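Local coordinates for replication protein (Sphinx1.76-related DNA, PDB 6H24), which probably takes part in initiating plasmid DNA replication, the present chain being its N-terminal WH1 domain, a winged-helix type of fold, at residues Asp43-Ala49 with Ala107-Phe113; Met11-Leu17 with Glu126-Gln130; Arg23-Leu27 with Tyr52-Phe56; Leu74-Ser80 with Ile92-Ser98. All blocks are in the same frame, centred on the assembly; numbering follows the deposited sequence.

Contact 1: Asp43-Ala49 with Ala107-Phe113; sequences DPLTVHA and ATVEIIF
Leu45 and Val47 zip onto Ile111 and Val109 as the hydrogen-bonded pairs of an antiparallel ladder, with Leu45 N to Ile111 O at 2.8 Å. A further bond from Ala49 N to Ala107 O, at 2.9 Å, extends the ladder into the next helix. The face carrying Leu45, Val47, Val109 and Ile111 is buried and close-packed. Here Val109, with CG1 anti to its carbonyl carbon (chi1 -60°), is left with CG2 between backbone N and carbonyl carbon, 3.7 Å from Val47 CB. Leu45 meets Phe113 at about a right angle, Leu45 CD1 lying at the ring edge, 3.6 Å from Phe113 CE2. The other face is looser and partly open to solvent. Thr108 CG2 lies over one face of the His48 imidazole, 3.8 Å from its centroid, in a CH-pi contact. The extended Glu110 lays OE1 against Pro44 CB at 3.5 Å, and its OE2 forms a salt bridge with Arg85 of the second subunit. Strand 108-113 is the middle of a three-stranded sheet, between 45-48 and 97-103. Val47 faces Leu27 and Ala28 of helix 19-34 and Leu67 of helix 60-75, and His48 is the N-cap residue of helix 49-56.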
# COMPACT_ATOMS: atom_id res chain seq x y z
N ASP A 43 -10.77 1.16 -3.75
CA ASP A 43 -12.01 0.71 -3.11
C ASP A 43 -11.80 -0.60 -2.39
O ASP A 43 -11.29 -1.55 -2.99
CB ASP A 43 -13.11 0.54 -4.17
CG ASP A 43 -13.47 1.84 -4.86
OD1 ASP A 43 -13.18 2.91 -4.30
OD2 ASP A 43 -14.03 1.78 -5.97
N PRO A 44 -12.20 -0.72 -1.12
CA PRO A 44 -12.05 -2.01 -0.43
C PRO A 44 -12.92 -3.09 -1.03
O PRO A 44 -14.05 -2.85 -1.46
CB PRO A 44 -12.48 -1.71 1.01
CG PRO A 44 -12.32 -0.26 1.16
CD PRO A 44 -12.64 0.33 -0.19
N LEU A 45 -12.38 -4.30 -1.00
CA LEU A 45 -13.07 -5.51 -1.44
C LEU A 45 -13.38 -6.35 -0.21
O LEU A 45 -12.50 -6.61 0.60
CB LEU A 45 -12.19 -6.29 -2.41
CG LEU A 45 -11.81 -5.55 -3.68
CD1 LEU A 45 -10.76 -6.31 -4.45
CD2 LEU A 45 -13.05 -5.36 -4.53
N THR A 46 -14.64 -6.76 -0.08
CA THR A 46 -15.07 -7.56 1.05
C THR A 46 -14.93 -9.05 0.73
O THR A 46 -15.17 -9.48 -0.40
CB THR A 46 -16.52 -7.23 1.42
OG1 THR A 46 -16.62 -5.85 1.81
CG2 THR A 46 -17.02 -8.11 2.56
N VAL A 47 -14.51 -9.81 1.74
CA VAL A 47 -14.50 -11.27 1.70
C VAL A 47 -15.23 -11.79 2.93
O VAL A 47 -14.91 -11.41 4.06
CB VAL A 47 -13.08 -11.85 1.64
CG1 VAL A 47 -13.12 -13.38 1.72
CG2 VAL A 47 -12.36 -11.40 0.38
N HIS A 48 -16.22 -12.65 2.70
CA HIS A 48 -16.98 -13.27 3.77
C HIS A 48 -16.42 -14.65 4.09
O HIS A 48 -16.12 -15.43 3.19
CB HIS A 48 -18.46 -13.42 3.38
CG HIS A 48 -19.21 -12.13 3.34
ND1 HIS A 48 -19.05 -11.19 2.35
CD2 HIS A 48 -20.16 -11.64 4.17
CE1 HIS A 48 -19.85 -10.17 2.58
NE2 HIS A 48 -20.53 -10.41 3.68
N ALA A 49 -16.29 -14.95 5.39
CA ALA A 49 -15.95 -16.31 5.77
C ALA A 49 -16.96 -17.31 5.20
O ALA A 49 -16.60 -18.44 4.87
CB ALA A 49 -15.87 -16.45 7.29
N ALA A 107 -17.69 -11.79 10.67
CA ALA A 107 -16.80 -12.75 10.02
C ALA A 107 -16.50 -12.34 8.58
O ALA A 107 -16.63 -13.14 7.65
CB ALA A 107 -17.39 -14.16 10.06
N THR A 108 -16.08 -11.09 8.42
CA THR A 108 -15.70 -10.55 7.12
C THR A 108 -14.35 -9.85 7.24
O THR A 108 -13.98 -9.34 8.31
CB THR A 108 -16.74 -9.55 6.60
OG1 THR A 108 -16.84 -8.44 7.49
CG2 THR A 108 -18.10 -10.21 6.50
N VAL A 109 -13.61 -9.84 6.13
CA VAL A 109 -12.38 -9.08 6.01
C VAL A 109 -12.49 -8.17 4.79
O VAL A 109 -13.41 -8.30 3.97
CB VAL A 109 -11.14 -10.00 5.90
CG1 VAL A 109 -11.01 -10.88 7.16
CG2 VAL A 109 -11.21 -10.85 4.66
N GLU A 110 -11.55 -7.23 4.68
CA GLU A 110 -11.53 -6.25 3.61
C GLU A 110 -10.08 -6.06 3.18
O GLU A 110 -9.19 -5.99 4.02
CB GLU A 110 -12.07 -4.89 4.07
CG GLU A 110 -13.56 -4.75 4.09
CD GLU A 110 -13.96 -3.30 4.31
OE1 GLU A 110 -13.06 -2.44 4.34
OE2 GLU A 110 -15.17 -3.04 4.47
N ILE A 111 -9.85 -5.91 1.88
CA ILE A 111 -8.51 -5.63 1.38
C ILE A 111 -8.60 -4.61 0.25
O ILE A 111 -9.63 -4.49 -0.42
CB ILE A 111 -7.77 -6.89 0.88
CG1 ILE A 111 -8.45 -7.51 -0.35
CG2 ILE A 111 -7.67 -7.93 1.99
CD1 ILE A 111 -7.64 -8.64 -0.97
N ILE A 112 -7.53 -3.85 0.07
CA ILE A 112 -7.34 -3.05 -1.13
C ILE A 112 -6.04 -3.48 -1.80
O ILE A 112 -4.98 -3.48 -1.16
CB ILE A 112 -7.29 -1.54 -0.84
CG1 ILE A 112 -8.50 -1.09 -0.01
CG2 ILE A 112 -7.26 -0.77 -2.16
CD1 ILE A 112 -8.53 0.40 0.29
N PHE A 113 -6.11 -3.83 -3.07
CA PHE A 113 -4.89 -4.18 -3.80
C PHE A 113 -4.05 -2.95 -4.10
O PHE A 113 -4.58 -1.87 -4.38
CB PHE A 113 -5.25 -4.90 -5.10
CG PHE A 113 -5.73 -6.30 -4.89
CD1 PHE A 113 -4.85 -7.30 -4.51
CD2 PHE A 113 -7.07 -6.62 -5.06
CE1 PHE A 113 -5.29 -8.59 -4.31
CE2 PHE A 113 -7.52 -7.91 -4.86
CZ PHE A 113 -6.63 -8.90 -4.50

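Contact 2: Met11-Leu17 with Glu126-Gln130; sequences MNASYNL and EQFTQ
Ser14 OG is gripped by two groups: it receives a hydrogen bond from Gln127 NE2 at 3.1 Å and gives its own proton to Met11 O, 2.5 Å from Ser14 OG and about one turn back in the helix. The bond from the amide is moderately bent, 152° at the hydrogen, with the hydroxyl somewhat out of the amide plane. Gln127 gets there by sending CG anti to its backbone N (chi1 -173°) and then bending at chi2, which turns the carboxamide so that NE2 points at Ser14 OG. Met11 runs past it in the opposite direction, with Met11 SD 3.7 Å from Gln127 CD. On the outer side Tyr15 brings CE1 to 3.6 Å from Gln127 NE2, with ring and amide planes only 16° apart. The contact joins the C-terminal ends of the first and last helices of this chain, 2-14 and 121-128, the chain being the WH1 part of the protein; a type I turn from Ser14 to Leu17 leads on toward helix 19-34. An alanine in place of Gln127 removes the amide, which would probably leave Ser14 OG without a donor from helix 121-128 and open a gap beside Met11 SD. Beneath the polar layer the contact is apolar and buried. The Phe128 ring places CE1 3.9 Å from Ser14 CB, while Leu17, crossing it at about a right angle, puts CD2 3.8 Å from Phe128 CZ. Trp96 packs on both Ser14 and Leu17.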
# COMPACT_ATOMS: atom_id res chain seq x y z
N MET A 11 4.46 -13.20 -10.55
CA MET A 11 4.19 -14.63 -10.56
C MET A 11 5.23 -15.40 -9.76
O MET A 11 4.90 -16.34 -9.02
CB MET A 11 4.14 -15.15 -12.00
CG MET A 11 3.00 -14.60 -12.86
SD MET A 11 1.36 -14.79 -12.12
CE MET A 11 0.96 -13.08 -11.77
N ASN A 12 6.51 -15.01 -9.87
CA ASN A 12 7.53 -15.66 -9.07
C ASN A 12 7.29 -15.41 -7.59
O ASN A 12 7.47 -16.31 -6.76
CB ASN A 12 8.92 -15.17 -9.49
CG ASN A 12 9.47 -15.93 -10.69
OD1 ASN A 12 9.60 -17.16 -10.65
ND2 ASN A 12 9.80 -15.21 -11.75
N ALA A 13 6.89 -14.19 -7.24
CA ALA A 13 6.58 -13.88 -5.84
C ALA A 13 5.34 -14.64 -5.37
O ALA A 13 5.23 -14.96 -4.18
CB ALA A 13 6.40 -12.38 -5.67
N SER A 14 4.42 -14.94 -6.28
CA SER A 14 3.18 -15.61 -5.89
C SER A 14 3.43 -16.98 -5.28
O SER A 14 2.62 -17.44 -4.47
CB SER A 14 2.26 -15.72 -7.12
OG SER A 14 2.64 -16.79 -7.97
N TYR A 15 4.53 -17.64 -5.64
CA TYR A 15 4.84 -18.95 -5.06
C TYR A 15 5.04 -18.89 -3.56
O TYR A 15 4.97 -19.94 -2.90
CB TYR A 15 6.10 -19.54 -5.69
CG TYR A 15 6.04 -19.82 -7.18
CD1 TYR A 15 4.85 -20.14 -7.81
CD2 TYR A 15 7.20 -19.77 -7.95
CE1 TYR A 15 4.81 -20.40 -9.18
CE2 TYR A 15 7.17 -20.03 -9.30
CZ TYR A 15 5.98 -20.34 -9.91
OH TYR A 15 5.96 -20.60 -11.27
N ASN A 16 5.31 -17.71 -3.00
CA ASN A 16 5.58 -17.60 -1.58
C ASN A 16 4.31 -17.52 -0.75
O ASN A 16 4.36 -17.75 0.47
CB ASN A 16 6.42 -16.36 -1.28
CG ASN A 16 7.66 -16.27 -2.14
OD1 ASN A 16 8.30 -17.28 -2.43
ND2 ASN A 16 8.00 -15.06 -2.57
N LEU A 17 3.18 -17.18 -1.37
CA LEU A 17 1.94 -17.05 -0.62
C LEU A 17 1.47 -18.42 -0.16
O LEU A 17 1.51 -19.40 -0.91
CB LEU A 17 0.86 -16.42 -1.50
CG LEU A 17 0.79 -14.89 -1.57
CD1 LEU A 17 2.14 -14.30 -1.95
CD2 LEU A 17 -0.30 -14.48 -2.55
N GLU A 126 -5.86 -16.68 -12.60
CA GLU A 126 -5.41 -17.85 -13.35
C GLU A 126 -4.38 -18.64 -12.55
O GLU A 126 -4.46 -19.87 -12.43
CB GLU A 126 -4.80 -17.42 -14.69
CG GLU A 126 -5.78 -16.74 -15.63
CD GLU A 126 -5.10 -16.09 -16.84
OE1 GLU A 126 -3.87 -16.25 -17.01
OE2 GLU A 126 -5.81 -15.42 -17.62
N GLN A 127 -3.41 -17.93 -11.97
CA GLN A 127 -2.33 -18.57 -11.22
C GLN A 127 -2.87 -19.39 -10.05
O GLN A 127 -2.34 -20.46 -9.74
CB GLN A 127 -1.37 -17.48 -10.71
CG GLN A 127 -0.11 -17.99 -10.06
CD GLN A 127 0.95 -18.35 -11.07
OE1 GLN A 127 0.65 -18.60 -12.24
NE2 GLN A 127 2.21 -18.39 -10.63
N PHE A 128 -3.88 -18.86 -9.37
CA PHE A 128 -4.39 -19.43 -8.13
C PHE A 128 -5.55 -20.40 -8.30
O PHE A 128 -5.84 -21.14 -7.35
CB PHE A 128 -4.79 -18.28 -7.20
CG PHE A 128 -3.63 -17.44 -6.72
CD1 PHE A 128 -2.33 -17.92 -6.77
CD2 PHE A 128 -3.85 -16.15 -6.27
CE1 PHE A 128 -1.27 -17.13 -6.33
CE2 PHE A 128 -2.79 -15.37 -5.83
CZ PHE A 128 -1.50 -15.85 -5.87
N THR A 129 -6.24 -20.40 -9.43
CA THR A 129 -7.36 -21.31 -9.59
C THR A 129 -6.86 -22.75 -9.65
O THR A 129 -5.95 -23.08 -10.41
CB THR A 129 -8.15 -21.01 -10.86
OG1 THR A 129 -8.71 -19.69 -10.78
CG2 THR A 129 -9.28 -22.03 -11.02
N GLN A 130 -7.48 -23.60 -8.84
CA GLN A 130 -7.18 -25.02 -8.83
C GLN A 130 -8.40 -25.77 -9.33
O GLN A 130 -9.54 -25.31 -9.19
CB GLN A 130 -6.79 -25.50 -7.43
CG GLN A 130 -5.44 -24.99 -6.98
CD GLN A 130 -5.21 -25.22 -5.51
OE1 GLN A 130 -6.07 -25.74 -4.80
NE2 GLN A 130 -4.03 -24.83 -5.03

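Contact 3: Arg23-Leu27 with Tyr52-Phe56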
# COMPACT_ATOMS: atom_id res chain seq x y z
N ARG A 23 -6.30 -18.12 -1.63
CA ARG A 23 -7.75 -18.20 -1.61
C ARG A 23 -8.38 -16.89 -1.18
O ARG A 23 -9.45 -16.52 -1.68
CB ARG A 23 -8.18 -19.36 -0.71
CG ARG A 23 -7.89 -20.71 -1.34
CD ARG A 23 -8.17 -21.84 -0.39
NE ARG A 23 -8.12 -23.14 -1.05
CZ ARG A 23 -8.19 -24.30 -0.40
NH1 ARG A 23 -8.29 -24.30 0.92
NH2 ARG A 23 -8.14 -25.44 -1.07
N LEU A 24 -7.74 -16.17 -0.26
CA LEU A 24 -8.22 -14.83 0.09
C LEU A 24 -8.32 -13.97 -1.16
O LEU A 24 -9.33 -13.28 -1.39
CB LEU A 24 -7.29 -14.20 1.12
CG LEU A 24 -7.50 -12.71 1.41
CD1 LEU A 24 -8.82 -12.47 2.10
CD2 LEU A 24 -6.36 -12.20 2.28
N ILE A 25 -7.27 -13.98 -1.99
CA ILE A 25 -7.26 -13.18 -3.21
C ILE A 25 -8.33 -13.66 -4.18
O ILE A 25 -9.09 -12.86 -4.74
CB ILE A 25 -5.86 -13.19 -3.85
CG1 ILE A 25 -4.89 -12.38 -2.98
CG2 ILE A 25 -5.90 -12.64 -5.27
CD1 ILE A 25 -3.44 -12.55 -3.39
N LEU A 26 -8.41 -14.98 -4.40
CA LEU A 26 -9.42 -15.52 -5.30
C LEU A 26 -10.83 -15.14 -4.84
O LEU A 26 -11.68 -14.78 -5.65
CB LEU A 26 -9.28 -17.04 -5.41
N LEU A 27 -11.08 -15.23 -3.53
CA LEU A 27 -12.40 -14.92 -3.01
C LEU A 27 -12.74 -13.45 -3.20
O LEU A 27 -13.88 -13.10 -3.50
CB LEU A 27 -12.49 -15.30 -1.53
CG LEU A 27 -12.46 -16.79 -1.22
CD1 LEU A 27 -12.21 -16.97 0.27
CD2 LEU A 27 -13.75 -17.47 -1.64
N TYR A 52 -15.79 -18.28 1.85
CA TYR A 52 -14.67 -19.21 1.98
C TYR A 52 -15.19 -20.61 2.24
O TYR A 52 -14.76 -21.57 1.59
CB TYR A 52 -13.74 -18.69 3.09
CG TYR A 52 -12.45 -19.45 3.35
CD1 TYR A 52 -11.74 -20.06 2.32
CD2 TYR A 52 -11.88 -19.45 4.62
CE1 TYR A 52 -10.55 -20.73 2.58
CE2 TYR A 52 -10.69 -20.10 4.87
CZ TYR A 52 -10.02 -20.74 3.85
OH TYR A 52 -8.84 -21.38 4.13
N ILE A 53 -16.16 -20.72 3.14
CA ILE A 53 -16.79 -22.00 3.43
C ILE A 53 -17.47 -22.55 2.18
O ILE A 53 -17.30 -23.73 1.83
CB ILE A 53 -17.78 -21.84 4.59
CG1 ILE A 53 -17.03 -21.55 5.89
CG2 ILE A 53 -18.66 -23.07 4.73
CD1 ILE A 53 -17.91 -20.97 6.97
N ASN A 54 -18.25 -21.71 1.49
CA ASN A 54 -19.01 -22.19 0.34
C ASN A 54 -18.11 -22.55 -0.84
O ASN A 54 -18.43 -23.46 -1.61
CB ASN A 54 -20.03 -21.14 -0.11
CG ASN A 54 -21.21 -21.02 0.83
OD1 ASN A 54 -21.49 -21.92 1.62
ND2 ASN A 54 -21.92 -19.90 0.75
N GLN A 55 -17.00 -21.84 -1.01
CA GLN A 55 -16.16 -22.06 -2.18
C GLN A 55 -15.19 -23.23 -1.97
O GLN A 55 -14.91 -23.97 -2.92
CB GLN A 55 -15.38 -20.79 -2.52
CG GLN A 55 -16.19 -19.75 -3.28
CD GLN A 55 -16.32 -20.08 -4.76
OE1 GLN A 55 -15.46 -20.74 -5.34
NE2 GLN A 55 -17.41 -19.61 -5.38
N PHE A 56 -14.68 -23.42 -0.75
CA PHE A 56 -13.59 -24.37 -0.54
C PHE A 56 -13.90 -25.45 0.48
O PHE A 56 -13.05 -26.32 0.70
CB PHE A 56 -12.32 -23.60 -0.15
CG PHE A 56 -11.80 -22.76 -1.27
CD1 PHE A 56 -11.13 -23.35 -2.33
CD2 PHE A 56 -12.04 -21.40 -1.31
CE1 PHE A 56 -10.66 -22.59 -3.38
CE2 PHE A 56 -11.59 -20.64 -2.37
CZ PHE A 56 -10.90 -21.24 -3.40
O HOH W 1 -7.01 -22.67 2.58
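Arg23 lays its extended chain over one face of the Phe56 ring, CD at the centre and NE toward the rim, the guanidinium reaching out past it. Arg23 CD is 3.7 Å from the ring centroid and only 7° off the normal, a CH-pi contact. Further along, Arg23 NE comes to 3.3 Å from Phe56 CD1, and the guanidinium plane is tilted 26° from that of the ring. Leu27 comes to the same ring differently, at its edge, with Leu27 CD2 3.9 Å from Phe56 CE2. The other methyl of Leu27 serves Tyr52, CD1 approaching Tyr52 CB at 3.6 Å as the two side chains cross at about a right angle. Helices 19-34 and 49-56 run nearly perpendicular here, 99° between the short segments, whose axes are 11.1 Å apart, so side chains bridge the gap. Helix 49-56, with helix 60-75 after it, is consistent with the helix-turn-helix of a winged-helix domain, and helix 19-34 with the helix that precedes its first strand. Replacing Phe56 by an alanine would probably strip the aliphatic part of Arg23 of its ring platform, leaving the guanidinium freer to swing and Leu27 CD2 short of a neighbour. Tyr52, whose CG is anti to the backbone N, turns its ring edge to Arg23, Tyr52 CE1 being 4.0 Å from Arg23 CD. Its hydroxyl lies near the guanidinium plane, and a water hydrogen-bonded to Tyr52 OH at 2.7 Å also accepts a weak bond from Arg23 NH1. Tyr52 also packs on Ala63 and Leu67 of helix 60-75.

Contact 4: Leu74-Ser80 with Ile92-Ser98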
# COMPACT_ATOMS: atom_id res chain seq x y z
N LEU A 74 -0.38 -11.57 4.10
CA LEU A 74 -0.30 -10.96 2.77
C LEU A 74 0.14 -9.51 2.86
O LEU A 74 0.92 -9.03 2.03
CB LEU A 74 -1.66 -11.07 2.08
CG LEU A 74 -1.76 -10.49 0.67
CD1 LEU A 74 -0.76 -11.17 -0.22
CD2 LEU A 74 -3.17 -10.65 0.11
N PHE A 75 -0.37 -8.78 3.85
CA PHE A 75 -0.02 -7.38 4.08
C PHE A 75 1.48 -7.21 4.33
O PHE A 75 2.04 -6.17 3.99
CB PHE A 75 -0.88 -6.88 5.24
CG PHE A 75 -0.72 -5.44 5.59
CD1 PHE A 75 -1.42 -4.45 4.92
CD2 PHE A 75 0.09 -5.07 6.65
CE1 PHE A 75 -1.29 -3.13 5.28
CE2 PHE A 75 0.23 -3.74 7.01
CZ PHE A 75 -0.46 -2.77 6.32
N ALA A 76 2.15 -8.23 4.88
CA ALA A 76 3.57 -8.12 5.17
C ALA A 76 4.47 -8.29 3.95
O ALA A 76 5.66 -7.98 4.04
CB ALA A 76 3.95 -9.16 6.22
N ARG A 77 3.94 -8.76 2.83
CA ARG A 77 4.76 -9.13 1.69
C ARG A 77 5.06 -7.94 0.78
O ARG A 77 4.37 -6.91 0.78
CB ARG A 77 4.08 -10.23 0.89
CG ARG A 77 3.82 -11.49 1.72
CD ARG A 77 3.39 -12.65 0.86
NE ARG A 77 3.03 -13.79 1.68
CZ ARG A 77 3.90 -14.68 2.13
NH1 ARG A 77 5.19 -14.57 1.84
NH2 ARG A 77 3.48 -15.69 2.89
N GLN A 78 6.11 -8.10 -0.03
CA GLN A 78 6.53 -7.11 -1.01
C GLN A 78 7.17 -7.83 -2.19
O GLN A 78 7.60 -8.98 -2.08
CB GLN A 78 7.51 -6.09 -0.39
CG GLN A 78 8.82 -6.69 0.11
CD GLN A 78 9.73 -5.66 0.77
OE1 GLN A 78 10.70 -5.20 0.18
NE2 GLN A 78 9.40 -5.29 2.00
N PHE A 79 7.21 -7.14 -3.33
CA PHE A 79 7.94 -7.64 -4.50
C PHE A 79 8.56 -6.46 -5.24
O PHE A 79 8.11 -5.32 -5.11
CB PHE A 79 7.03 -8.48 -5.42
CG PHE A 79 5.95 -7.70 -6.12
CD1 PHE A 79 4.81 -7.31 -5.45
CD2 PHE A 79 6.06 -7.41 -7.47
CE1 PHE A 79 3.81 -6.60 -6.11
CE2 PHE A 79 5.07 -6.71 -8.13
CZ PHE A 79 3.94 -6.31 -7.45
N SER A 80 9.60 -6.76 -6.02
CA SER A 80 10.40 -5.73 -6.68
C SER A 80 10.54 -6.03 -8.17
O SER A 80 10.51 -7.19 -8.59
CB SER A 80 11.79 -5.62 -6.05
OG SER A 80 11.69 -5.23 -4.69
N ILE A 92 11.49 -0.42 -8.60
CA ILE A 92 10.27 -0.32 -7.82
C ILE A 92 10.18 -1.44 -6.79
O ILE A 92 10.56 -2.59 -7.06
CB ILE A 92 9.03 -0.35 -8.74
CG1 ILE A 92 9.02 0.89 -9.63
CG2 ILE A 92 7.75 -0.45 -7.93
CD1 ILE A 92 7.97 0.83 -10.72
N THR A 93 9.67 -1.10 -5.61
CA THR A 93 9.20 -2.09 -4.64
C THR A 93 7.73 -1.82 -4.33
O THR A 93 7.36 -0.68 -4.04
CB THR A 93 10.03 -2.06 -3.36
OG1 THR A 93 11.41 -2.24 -3.70
CG2 THR A 93 9.59 -3.17 -2.42
N SER A 94 6.91 -2.87 -4.38
CA SER A 94 5.46 -2.74 -4.22
C SER A 94 4.96 -3.72 -3.18
O SER A 94 5.54 -4.78 -2.96
CB SER A 94 4.71 -3.01 -5.55
OG SER A 94 3.30 -2.92 -5.39
N ARG A 95 3.87 -3.33 -2.52
CA ARG A 95 3.07 -4.25 -1.73
C ARG A 95 2.12 -5.05 -2.63
O ARG A 95 1.90 -4.70 -3.80
CB ARG A 95 2.25 -3.49 -0.69
CG ARG A 95 3.08 -2.77 0.38
CD ARG A 95 3.94 -3.74 1.15
NE ARG A 95 4.68 -3.08 2.22
CZ ARG A 95 5.51 -3.69 3.04
NH1 ARG A 95 5.70 -5.00 2.96
NH2 ARG A 95 6.15 -3.00 3.97
N TRP A 96 1.56 -6.12 -2.07
CA TRP A 96 0.41 -6.78 -2.69
C TRP A 96 -0.88 -6.02 -2.38
O TRP A 96 -1.71 -5.80 -3.27
CB TRP A 96 0.28 -8.22 -2.18
CG TRP A 96 1.29 -9.16 -2.72
CD1 TRP A 96 2.61 -9.24 -2.37
CD2 TRP A 96 1.07 -10.20 -3.68
NE1 TRP A 96 3.22 -10.26 -3.07
CE2 TRP A 96 2.30 -10.87 -3.88
CE3 TRP A 96 -0.06 -10.64 -4.39
CZ2 TRP A 96 2.44 -11.93 -4.76
CZ3 TRP A 96 0.09 -11.70 -5.27
CH2 TRP A 96 1.32 -12.34 -5.45
N VAL A 97 -1.04 -5.60 -1.13
CA VAL A 97 -2.22 -4.88 -0.66
C VAL A 97 -1.75 -3.65 0.12
O VAL A 97 -0.74 -3.70 0.84
CB VAL A 97 -3.12 -5.79 0.21
CG1 VAL A 97 -3.78 -6.87 -0.62
CG2 VAL A 97 -2.30 -6.43 1.34
N SER A 98 -2.47 -2.54 -0.03
CA SER A 98 -2.16 -1.32 0.68
C SER A 98 -2.87 -1.22 2.02
O SER A 98 -2.47 -0.40 2.87
CB SER A 98 -2.55 -0.10 -0.16
OG SER A 98 -3.92 -0.17 -0.53
O HOH W 2 1.60 -6.72 0.74
O HOH W 3 1.22 -3.90 2.77
O HOH W 4 5.85 -11.09 -2.41
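The base of the antiparallel hairpin 78-85/88-95 forms this contact, where the chain leaves helix 60-75 and later returns into strand 97-103. Phe79 and Ser94 are its hydrogen-bonded pair, with Ser94 N to Phe79 O at 2.8 Å. Beside them Ser80 OG and Thr93 OG1 share a hydrogen bond on the non-hydrogen-bonded pair. Phe79 takes the rotamer with CG between backbone N and carbonyl carbon (chi1 68°), which brings its edge onto a face of Trp96, the planes 61° apart. Leu74 crosses the same indole, with Leu74 CD1 3.7 Å from Trp96 CB, and Val97 CG2 reaches Phe75 CA at 3.7 Å. Arg95 folds back over the turn after the helix: Arg95 NH1 gives a straight bond, 172° at the hydrogen, to Arg77 O at 3.2 Å, arriving from above the carbonyl plane. Arg95 NH2 bonds to Phe75 O of the second subunit, and a strand of that subunit pairs antiparallel with Ile92, Thr93 and Ser94, so the sheet continues across the dimer interface. Arg77 itself turns away to a salt bridge with Glu21. At the edge of the indole, in its plane, one water accepts from Trp96 NE1 and donates to Gln78 O, 2.8 Å from each.

Overall arrangement
Helix 19-34 ties the contacts together: Leu24 of contact 3 packs on Val109 of contact 1, while Ile25 reaches both contact 2 and contact 4. Contacts 2 and 4 are mostly buried, contacts 1 and 3 only partly so. Contact 1 is a ladder built on backbone bonds; contact 4 is a short ladder backed by aromatic packing, an arginine and waters. The two join where strands 108-113 and 97-103 adjoin, and both meet the second subunit. Contacts 2 and 3 rely on side chains between helices, an amide-hydroxyl bond in one and an arginine over a phenylalanine in the other, and touch no other chain of the assembly. Contact 2 closes a loop that encloses the other three.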